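Local coordinates for protein MaoC-like dehydratase (Phytophthora Capsici, PDB 3KH8) that probably hydrates enoyl-CoA thioesters or dehydrates their hydroxyacyl counterparts, as a MaoC-like lyase built from hot dog domains, at residues Q98-F103 with G227-L232. Sequence-based numbering, arbitrary orientation.
Sequences QDVVPF and GDYNSL
Tyr-229 and Val-100 meet between facing loops of a two-part hot dog protein, where the N-terminal hydratase 2 region meets the MaoC-like region, and they illustrate how two segments that are mostly loop can be joined by rings and a water. The Tyr-229 ring reaches across to Val-100, whose CG1 sits over one face, 4.0 Å from the ring centroid, in a CH-pi contact offset toward the rim. With CG1 swung anti to the backbone N (chi1 169°) and CG2 beside that N, both methyls of Val-100 reach the ring, CG1 nearest CD1 and CG2 nearest CE1 of Tyr-229. Farther along, Phe-103 takes the receiving role: CB of Asn-230 stands over the centre of its ring, 3.7 Å from the centroid. The Asn-230 amide continues across that face, stacked with its plane 18° from the ring, and brings ND2 to 3.4 Å from Phe-103 CE2. Two successive Asx turns shape this loop: Asp-228 OD1 accepts from the N of Asn-230, and Asn-230 OD1 from the N of Leu-232; the second bond, whose donor lies above the carbonyl plane, is consistent with holding the amide over the ring. Around the contact, His-250 donates to the backbone O of Asp-228, and Leu-60 of the second subunit packs on Val-100. Polar backbone atoms between the rings are bridged by one water, which donates to Val-101 O at 2.8 Å and to Gly-227 O at 2.7 Å and accepts from Tyr-229 N at 3.0 Å.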
loop_
_atom_site.group_PDB
_atom_site.type_symbol
_atom_site.label_atom_id
_atom_site.label_comp_id
_atom_site.label_asym_id
_atom_site.label_seq_id
_atom_site.Cartn_x
_atom_site.Cartn_y
_atom_site.Cartn_z
ATOM N N GLN A 98 -12.063 -6.935 2.286
ATOM C CA GLN A 98 -11.103 -6.436 1.312
ATOM C C GLN A 98 -11.147 -4.906 1.262
ATOM O O GLN A 98 -10.443 -4.282 0.465
ATOM C CB GLN A 98 -11.384 -7.033 -0.075
ATOM C CG GLN A 98 -11.066 -8.532 -0.210
ATOM C CD GLN A 98 -9.581 -8.876 0.004
ATOM O OE1 GLN A 98 -8.685 -8.159 -0.447
ATOM N NE2 GLN A 98 -9.329 -9.988 0.677
ATOM N N ASP A 99 -11.969 -4.316 2.128
ATOM C CA ASP A 99 -12.170 -2.867 2.174
ATOM C C ASP A 99 -11.575 -2.273 3.453
ATOM O O ASP A 99 -10.978 -2.994 4.255
ATOM C CB ASP A 99 -13.672 -2.557 2.089
ATOM C CG ASP A 99 -13.968 -1.130 1.624
ATOM O OD1 ASP A 99 -13.032 -0.363 1.302
ATOM O OD2 ASP A 99 -15.165 -0.774 1.589
ATOM N N VAL A 100 -11.728 -0.960 3.630
ATOM C CA VAL A 100 -11.430 -0.292 4.894
ATOM C C VAL A 100 -12.208 -0.996 6.016
ATOM O O VAL A 100 -13.400 -1.292 5.866
ATOM C CB VAL A 100 -11.789 1.221 4.830
ATOM C CG1 VAL A 100 -11.744 1.879 6.207
ATOM C CG2 VAL A 100 -10.857 1.961 3.866
ATOM N N VAL A 101 -11.512 -1.305 7.110
ATOM C CA VAL A 101 -12.135 -1.908 8.290
ATOM C C VAL A 101 -12.226 -0.836 9.378
ATOM O O VAL A 101 -11.223 -0.523 10.023
ATOM C CB VAL A 101 -11.333 -3.140 8.808
ATOM C CG1 VAL A 101 -12.024 -3.773 10.029
ATOM C CG2 VAL A 101 -11.147 -4.172 7.703
ATOM N N PRO A 102 -13.421 -0.248 9.572
ATOM C CA PRO A 102 -13.569 0.768 10.619
ATOM C C PRO A 102 -13.154 0.241 11.995
ATOM O O PRO A 102 -13.476 -0.893 12.352
ATOM C CB PRO A 102 -15.064 1.106 10.568
ATOM C CG PRO A 102 -15.433 0.842 9.131
ATOM C CD PRO A 102 -14.667 -0.410 8.795
ATOM N N PHE A 103 -12.420 1.065 12.738
ATOM C CA PHE A 103 -11.841 0.665 14.018
ATOM C C PHE A 103 -12.823 0.932 15.163
ATOM O O PHE A 103 -13.440 1.996 15.201
ATOM C CB PHE A 103 -10.521 1.415 14.263
ATOM C CG PHE A 103 -9.758 0.925 15.467
ATOM C CD1 PHE A 103 -8.848 -0.126 15.353
ATOM C CD2 PHE A 103 -9.954 1.510 16.716
ATOM C CE1 PHE A 103 -8.149 -0.588 16.467
ATOM C CE2 PHE A 103 -9.262 1.057 17.835
ATOM C CZ PHE A 103 -8.356 0.005 17.713
ATOM N N GLY A 227 -5.149 -3.409 7.767
ATOM C CA GLY A 227 -6.275 -3.733 8.642
ATOM C C GLY A 227 -6.563 -2.854 9.843
ATOM O O GLY A 227 -7.693 -2.854 10.343
ATOM N N ASP A 228 -5.557 -2.118 10.322
ATOM C CA ASP A 228 -5.721 -1.286 11.521
ATOM C C ASP A 228 -5.906 0.193 11.175
ATOM O O ASP A 228 -4.934 0.934 11.015
ATOM C CB ASP A 228 -4.554 -1.494 12.501
ATOM C CG ASP A 228 -4.750 -0.757 13.828
ATOM O OD1 ASP A 228 -5.726 0.015 13.970
ATOM O OD2 ASP A 228 -3.915 -0.950 14.737
ATOM N N TYR A 229 -7.171 0.608 11.100
ATOM C CA TYR A 229 -7.543 1.950 10.651
ATOM C C TYR A 229 -7.777 2.950 11.793
ATOM O O TYR A 229 -8.275 4.057 11.567
ATOM C CB TYR A 229 -8.758 1.879 9.703
ATOM C CG TYR A 229 -8.456 1.159 8.403
ATOM C CD1 TYR A 229 -8.118 1.871 7.251
ATOM C CD2 TYR A 229 -8.486 -0.236 8.327
ATOM C CE1 TYR A 229 -7.830 1.209 6.055
ATOM C CE2 TYR A 229 -8.195 -0.901 7.146
ATOM C CZ TYR A 229 -7.870 -0.175 6.014
ATOM O OH TYR A 229 -7.581 -0.839 4.841
ATOM N N ASN A 230 -7.383 2.559 13.005
ATOM C CA ASN A 230 -7.393 3.439 14.182
ATOM C C ASN A 230 -6.951 4.866 13.853
ATOM O O ASN A 230 -5.849 5.085 13.334
ATOM C CB ASN A 230 -6.495 2.841 15.279
ATOM C CG ASN A 230 -6.705 3.487 16.650
ATOM O OD1 ASN A 230 -7.215 4.603 16.767
ATOM N ND2 ASN A 230 -6.301 2.774 17.696
ATOM N N SER A 231 -7.816 5.833 14.165
ATOM C CA SER A 231 -7.557 7.250 13.889
ATOM C C SER A 231 -6.323 7.796 14.613
ATOM O O SER A 231 -5.757 8.806 14.199
ATOM C CB SER A 231 -8.786 8.102 14.232
ATOM O OG SER A 231 -9.134 7.957 15.599
ATOM N N LEU A 232 -5.910 7.114 15.679
ATOM C CA LEU A 232 -4.716 7.473 16.447
ATOM C C LEU A 232 -3.470 7.585 15.558
ATOM O O LEU A 232 -2.582 8.401 15.821
ATOM C CB LEU A 232 -4.488 6.449 17.574
ATOM C CG LEU A 232 -3.279 6.592 18.515
ATOM C CD1 LEU A 232 -3.337 7.884 19.319
ATOM C CD2 LEU A 232 -3.153 5.387 19.438
HETATM O O HOH W 1 -9.312 -1.316 11.901
#